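Local coordinates for DNA polymerase sliding clamp 2 (Thermococcus kodakarensis, PDB 3LX2), which forms a homotrimeric ring that probably encircles DNA and tethers the replicative polymerase and other DNA-processing proteins to it as a moving platform, at residues A[21-26]-A[202-207]; A[165-170]-A[174-179]. One frame throughout, in Å; residues are numbered along the deposited sequence.

Overall arrangement
The two contacts serve different levels of the clamp's architecture. Interaction 1 lies inside one subunit, its centre about 9 Å from the centre of the chain, and brings the loop after helix 10-21 of the N-terminal half against helix 202-209 of the C-terminal half, residues far apart in sequence. Interaction 2 is a local hairpin, strands 164-169 and 174-179, about 23 Å from the chain centre at an outer end of the subunit, where a second subunit continues its sheet. The chain passes through this hairpin on its way between the two segments of interaction 1. The contacts' centres lie about 22 Å apart, and their nearest atoms, about 6 Å apart, do not touch.

Interaction 1: A[21-26]-A[202-207]; sequences EKFFDE and VAYLED
Phe23 reaches from the loop after helix 10-21 into the angle between Tyr204 and Asp207, one helical turn apart on helix 202-209. The leading edge of its ring does the touching: CZ lies 3.5 Å from Tyr204 O, near the ring plane, and also meets Asp207 CB. Beside it, Phe23 CE1 approaches Tyr204 CD1 at 3.8 Å, near the plane of the tyrosine ring. A flat, apolar phenyl suits this buried place, because its slightly positive C-H rim can face a carbonyl oxygen. Lys22 covers part of one face of the same ring with its CB; its chain then crosses Asp207 at about a right angle, CB and CG against the aspartate CB and carboxylate carbon. Bends at chi2 (-55°) and chi4 (69°) turn the lysine chain and put NZ 3.7 Å from Asp207 OD1, a long salt bridge. That oxygen has a stronger partner in Arg210 of the same chain, so Lys22 probably adds a second, weaker attraction at the exposed border. Further in, Phe23 and Tyr204 both pack on Val47 of strand 47-54, so the loop and helix 202-209 meet above that strand, while Leu205 faces helix 138-151 and strand 154-159.

Interaction 2: A[165-170]-A[174-179]; sequences TFKAEG and EVRTVL
Phe166 and Thr177 form a hydrogen-bonded pair between two antiparallel strands, joined by Phe166 N to Thr177 O at 2.8 Å and Thr177 N to Phe166 O at 3.0 Å. Ala168 and Val175 repeat the pattern, Ala168 N to Val175 O and Val175 N to Ala168 O, each 3.1 Å, and Val175 O also receives a close CA-H contact from Lys167.

The tightly packed side carries Phe166, Ala168, Val175 and Thr177. Small Ala168 lets its CB approach Val175 CG1 at 4.1 Å beneath helix 138-151, on which Phe166, Ala168 and Val175 all pack. The Phe166 ring presents an edge to Leu179 CG and meets Phe157 edge-to-face.

The other face is well packed at Thr165, whose OG1 lies beside Val178 CG2, and loosens toward Glu169 and Glu174. Thr165 turns OG1 beside its own backbone N (chi1 -51°), which leaves CG2 to lie over one face of the Arg176 guanidinium and within 3.5 Å of Arg176 CG. Lys167 runs alongside Arg176, its NZ at the guanidinium edge, 3.3 Å from NH2 of Arg176; these like charges probably repel. Glu169 and Glu174 likewise lie side by side, Glu169 OE2 and Glu174 OE1 4.0 Å apart. Such long, charged chains suit a more solvent-accessible face.

Strand 174-179 also pairs antiparallel with a strand of a second subunit, where Thr109 of that subunit hydrogen-bonds Thr177 OG1. This beta hairpin therefore belongs to the intersubunit sheet typical of PCNA rings, with edge strands joined across each interface to close the toroid.

Interaction 1: A[21-26]-A[202-207]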
loop_
_atom_site.group_PDB
_atom_site.type_symbol
_atom_site.label_atom_id
_atom_site.label_comp_id
_atom_site.label_asym_id
_atom_site.label_seq_id
_atom_site.Cartn_x
_atom_site.Cartn_y
_atom_site.Cartn_z
ATOM N N GLU A 21 -4.170 19.925 9.205
ATOM C CA GLU A 21 -5.182 19.099 9.874
ATOM C C GLU A 21 -4.529 18.295 10.990
ATOM O O GLU A 21 -5.206 17.819 11.910
ATOM C CB GLU A 21 -5.849 18.178 8.864
ATOM C CG GLU A 21 -7.113 17.424 9.346
ATOM C CD GLU A 21 -6.770 16.182 10.094
ATOM O OE1 GLU A 21 -5.768 15.551 9.720
ATOM O OE2 GLU A 21 -7.466 15.824 11.068
ATOM N N LYS A 22 -3.216 18.127 10.911
ATOM C CA LYS A 22 -2.535 17.314 11.904
ATOM C C LYS A 22 -2.595 17.993 13.254
ATOM O O LYS A 22 -2.610 17.311 14.226
ATOM C CB LYS A 22 -1.066 17.039 11.521
ATOM C CG LYS A 22 -0.894 16.023 10.377
ATOM C CD LYS A 22 -1.620 14.714 10.723
ATOM C CE LYS A 22 -1.695 13.782 9.540
ATOM N NZ LYS A 22 -0.346 13.273 9.236
ATOM N N PHE A 23 -2.680 19.332 13.280
ATOM C CA PHE A 23 -2.592 20.109 14.521
ATOM C C PHE A 23 -3.842 20.806 14.967
ATOM O O PHE A 23 -3.977 21.080 16.166
ATOM C CB PHE A 23 -1.500 21.187 14.418
ATOM C CG PHE A 23 -0.168 20.632 14.057
ATOM C CD1 PHE A 23 0.605 19.980 15.027
ATOM C CD2 PHE A 23 0.300 20.705 12.742
ATOM C CE1 PHE A 23 1.862 19.436 14.699
ATOM C CE2 PHE A 23 1.549 20.164 12.412
ATOM C CZ PHE A 23 2.333 19.528 13.406
ATOM N N PHE A 24 -4.715 21.131 14.012
ATOM C CA PHE A 24 -5.911 21.922 14.247
ATOM C C PHE A 24 -7.136 21.277 13.673
ATOM O O PHE A 24 -7.094 20.688 12.616
ATOM C CB PHE A 24 -5.766 23.306 13.637
ATOM C CG PHE A 24 -4.397 23.877 13.781
ATOM C CD1 PHE A 24 -3.955 24.355 15.020
ATOM C CD2 PHE A 24 -3.544 23.904 12.711
ATOM C CE1 PHE A 24 -2.668 24.881 15.153
ATOM C CE2 PHE A 24 -2.282 24.414 12.834
ATOM C CZ PHE A 24 -1.831 24.897 14.060
ATOM N N ASP A 25 -8.249 21.431 14.369
ATOM C CA ASP A 25 -9.497 20.832 13.945
ATOM C C ASP A 25 -10.146 21.743 12.893
ATOM O O ASP A 25 -10.858 21.268 12.011
ATOM C CB ASP A 25 -10.427 20.631 15.156
ATOM C CG ASP A 25 -9.751 19.842 16.297
ATOM O OD1 ASP A 25 -9.211 18.744 16.055
ATOM O OD2 ASP A 25 -9.760 20.318 17.466
ATOM N N GLU A 26 -9.871 23.041 13.019
ATOM C CA GLU A 26 -10.518 24.071 12.257
ATOM C C GLU A 26 -9.488 25.098 11.889
ATOM O O GLU A 26 -8.533 25.330 12.645
ATOM C CB GLU A 26 -11.601 24.782 13.085
ATOM C CG GLU A 26 -12.401 23.859 14.042
ATOM C CD GLU A 26 -13.673 24.524 14.575
ATOM O OE1 GLU A 26 -13.573 25.698 15.077
ATOM O OE2 GLU A 26 -14.765 23.870 14.476
ATOM N N VAL A 202 9.500 14.996 18.733
ATOM C CA VAL A 202 9.541 14.268 17.480
ATOM C C VAL A 202 8.217 14.217 16.704
ATOM O O VAL A 202 8.181 14.388 15.447
ATOM C CB VAL A 202 10.088 12.859 17.743
ATOM C CG1 VAL A 202 9.818 11.910 16.590
ATOM C CG2 VAL A 202 11.576 12.973 17.999
ATOM N N ALA A 203 7.139 13.978 17.436
ATOM C CA ALA A 203 5.848 13.703 16.827
ATOM C C ALA A 203 5.480 14.937 16.076
ATOM O O ALA A 203 5.137 14.899 14.893
ATOM C CB ALA A 203 4.812 13.438 17.903
ATOM N N TYR A 204 5.556 16.053 16.768
ATOM C CA TYR A 204 5.298 17.348 16.148
ATOM C C TYR A 204 6.063 17.610 14.797
ATOM O O TYR A 204 5.435 17.939 13.782
ATOM C CB TYR A 204 5.450 18.464 17.204
ATOM C CG TYR A 204 4.417 18.366 18.360
ATOM C CD1 TYR A 204 3.141 18.924 18.231
ATOM C CD2 TYR A 204 4.716 17.709 19.564
ATOM C CE1 TYR A 204 2.183 18.834 19.270
ATOM C CE2 TYR A 204 3.753 17.599 20.619
ATOM C CZ TYR A 204 2.497 18.170 20.461
ATOM O OH TYR A 204 1.530 18.103 21.466
ATOM N N LEU A 205 7.378 17.379 14.761
ATOM C CA LEU A 205 8.202 17.683 13.584
ATOM C C LEU A 205 7.893 16.795 12.377
ATOM O O LEU A 205 7.893 17.237 11.195
ATOM C CB LEU A 205 9.695 17.605 13.933
ATOM C CG LEU A 205 10.254 18.383 15.158
ATOM C CD1 LEU A 205 11.713 18.539 15.047
ATOM C CD2 LEU A 205 9.659 19.761 15.362
ATOM N N GLU A 206 7.636 15.530 12.678
ATOM C CA GLU A 206 7.374 14.516 11.699
ATOM C C GLU A 206 6.057 14.830 10.982
ATOM O O GLU A 206 5.909 14.551 9.797
ATOM C CB GLU A 206 7.320 13.156 12.406
ATOM C CG GLU A 206 6.472 12.082 11.697
ATOM C CD GLU A 206 6.649 10.678 12.302
ATOM O OE1 GLU A 206 6.185 10.458 13.472
ATOM O OE2 GLU A 206 7.263 9.825 11.579
ATOM N N ASP A 207 5.094 15.356 11.715
ATOM C CA ASP A 207 3.825 15.771 11.120
ATOM C C ASP A 207 3.956 17.049 10.277
ATOM O O ASP A 207 3.255 17.214 9.275
ATOM C CB ASP A 207 2.738 15.956 12.188
ATOM C CG ASP A 207 2.075 14.640 12.607
ATOM O OD1 ASP A 207 2.181 13.619 11.890
ATOM O OD2 ASP A 207 1.401 14.637 13.659
#

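Interaction 2: A[165-170]-A[174-179]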
loop_
_atom_site.group_PDB
_atom_site.type_symbol
_atom_site.label_atom_id
_atom_site.label_comp_id
_atom_site.label_asym_id
_atom_site.label_seq_id
_atom_site.Cartn_x
_atom_site.Cartn_y
_atom_site.Cartn_z
ATOM N N THR A 165 23.801 18.945 14.006
ATOM C CA THR A 165 23.657 17.609 14.550
ATOM C C THR A 165 22.264 17.425 15.155
ATOM O O THR A 165 21.850 18.272 15.949
ATOM C CB THR A 165 24.677 17.394 15.716
ATOM O OG1 THR A 165 26.026 17.748 15.319
ATOM C CG2 THR A 165 24.625 15.936 16.213
ATOM N N PHE A 166 21.568 16.334 14.809
ATOM C CA PHE A 166 20.291 15.948 15.414
ATOM C C PHE A 166 20.346 14.637 16.238
ATOM O O PHE A 166 20.539 13.556 15.681
ATOM C CB PHE A 166 19.283 15.717 14.319
ATOM C CG PHE A 166 19.233 16.798 13.328
ATOM C CD1 PHE A 166 18.499 17.954 13.587
ATOM C CD2 PHE A 166 19.924 16.678 12.120
ATOM C CE1 PHE A 166 18.451 18.978 12.654
ATOM C CE2 PHE A 166 19.867 17.687 11.193
ATOM C CZ PHE A 166 19.127 18.843 11.463
ATOM N N LYS A 167 20.156 14.727 17.553
ATOM C CA LYS A 167 20.347 13.554 18.404
ATOM C C LYS A 167 19.251 13.339 19.387
ATOM O O LYS A 167 18.568 14.255 19.826
ATOM C CB LYS A 167 21.690 13.559 19.139
ATOM C CG LYS A 167 21.778 14.383 20.429
ATOM C CD LYS A 167 23.292 14.578 20.833
ATOM C CE LYS A 167 23.541 14.575 22.390
ATOM N NZ LYS A 167 24.778 15.387 22.819
ATOM N N ALA A 168 19.098 12.071 19.702
ATOM C CA ALA A 168 18.120 11.633 20.652
ATOM C C ALA A 168 18.789 10.681 21.638
ATOM O O ALA A 168 19.812 10.041 21.340
ATOM C CB ALA A 168 16.952 10.982 19.942
ATOM N N GLU A 169 18.221 10.619 22.828
ATOM C CA GLU A 169 18.683 9.662 23.819
ATOM C C GLU A 169 17.509 9.089 24.608
ATOM O O GLU A 169 16.658 9.815 25.106
ATOM C CB GLU A 169 19.785 10.249 24.698
ATOM C CG GLU A 169 20.485 9.105 25.521
ATOM C CD GLU A 169 21.721 9.521 26.384
ATOM O OE1 GLU A 169 22.186 10.699 26.341
ATOM O OE2 GLU A 169 22.238 8.626 27.103
ATOM N N GLY A 170 17.476 7.761 24.673
ATOM C CA GLY A 170 16.499 6.992 25.454
ATOM C C GLY A 170 17.119 6.239 26.614
ATOM O O GLY A 170 18.302 6.431 26.926
ATOM N N GLU A 174 20.899 5.574 21.689
ATOM C CA GLU A 174 21.056 6.951 21.273
ATOM C C GLU A 174 21.274 7.072 19.753
ATOM O O GLU A 174 21.689 6.110 19.114
ATOM C CB GLU A 174 22.118 7.657 22.150
ATOM C CG GLU A 174 23.579 7.653 21.725
ATOM C CD GLU A 174 24.502 7.947 22.921
ATOM O OE1 GLU A 174 24.355 7.259 23.953
ATOM O OE2 GLU A 174 25.353 8.861 22.870
ATOM N N VAL A 175 20.960 8.226 19.159
ATOM C CA VAL A 175 21.164 8.370 17.726
ATOM C C VAL A 175 21.576 9.767 17.294
ATOM O O VAL A 175 20.860 10.740 17.472
ATOM C CB VAL A 175 19.994 7.786 16.886
ATOM C CG1 VAL A 175 18.688 8.560 17.096
ATOM C CG2 VAL A 175 20.374 7.686 15.429
ATOM N N ARG A 176 22.768 9.846 16.744
ATOM C CA ARG A 176 23.293 11.075 16.202
ATOM C C ARG A 176 23.212 11.009 14.630
ATOM O O ARG A 176 23.682 10.065 13.981
ATOM C CB ARG A 176 24.721 11.226 16.729
ATOM C CG ARG A 176 25.365 12.559 16.611
ATOM C CD ARG A 176 26.715 12.599 17.373
ATOM N NE ARG A 176 26.540 13.131 18.741
ATOM C CZ ARG A 176 27.181 14.196 19.249
ATOM N NH1 ARG A 176 28.079 14.836 18.499
ATOM N NH2 ARG A 176 26.948 14.612 20.507
ATOM N N THR A 177 22.534 11.980 14.050
ATOM C CA THR A 177 22.692 12.287 12.635
ATOM C C THR A 177 23.433 13.610 12.574
ATOM O O THR A 177 23.000 14.592 13.214
ATOM C CB THR A 177 21.365 12.502 11.949
ATOM O OG1 THR A 177 20.674 11.259 11.805
ATOM C CG2 THR A 177 21.609 13.085 10.597
ATOM N N VAL A 178 24.536 13.660 11.813
ATOM C CA VAL A 178 25.329 14.901 11.741
ATOM C C VAL A 178 25.673 15.419 10.334
ATOM O O VAL A 178 26.265 14.703 9.519
ATOM C CB VAL A 178 26.556 14.833 12.671
ATOM C CG1 VAL A 178 27.311 13.527 12.486
ATOM C CG2 VAL A 178 27.472 16.027 12.466
ATOM N N LEU A 179 25.301 16.678 10.079
ATOM C CA LEU A 179 25.478 17.355 8.784
ATOM C C LEU A 179 26.498 18.463 8.807
ATOM O O LEU A 179 26.470 19.342 9.674
ATOM C CB LEU A 179 24.185 18.018 8.351
ATOM C CG LEU A 179 22.945 17.192 8.122
ATOM C CD1 LEU A 179 21.984 18.045 7.324
ATOM C CD2 LEU A 179 23.309 15.887 7.378
#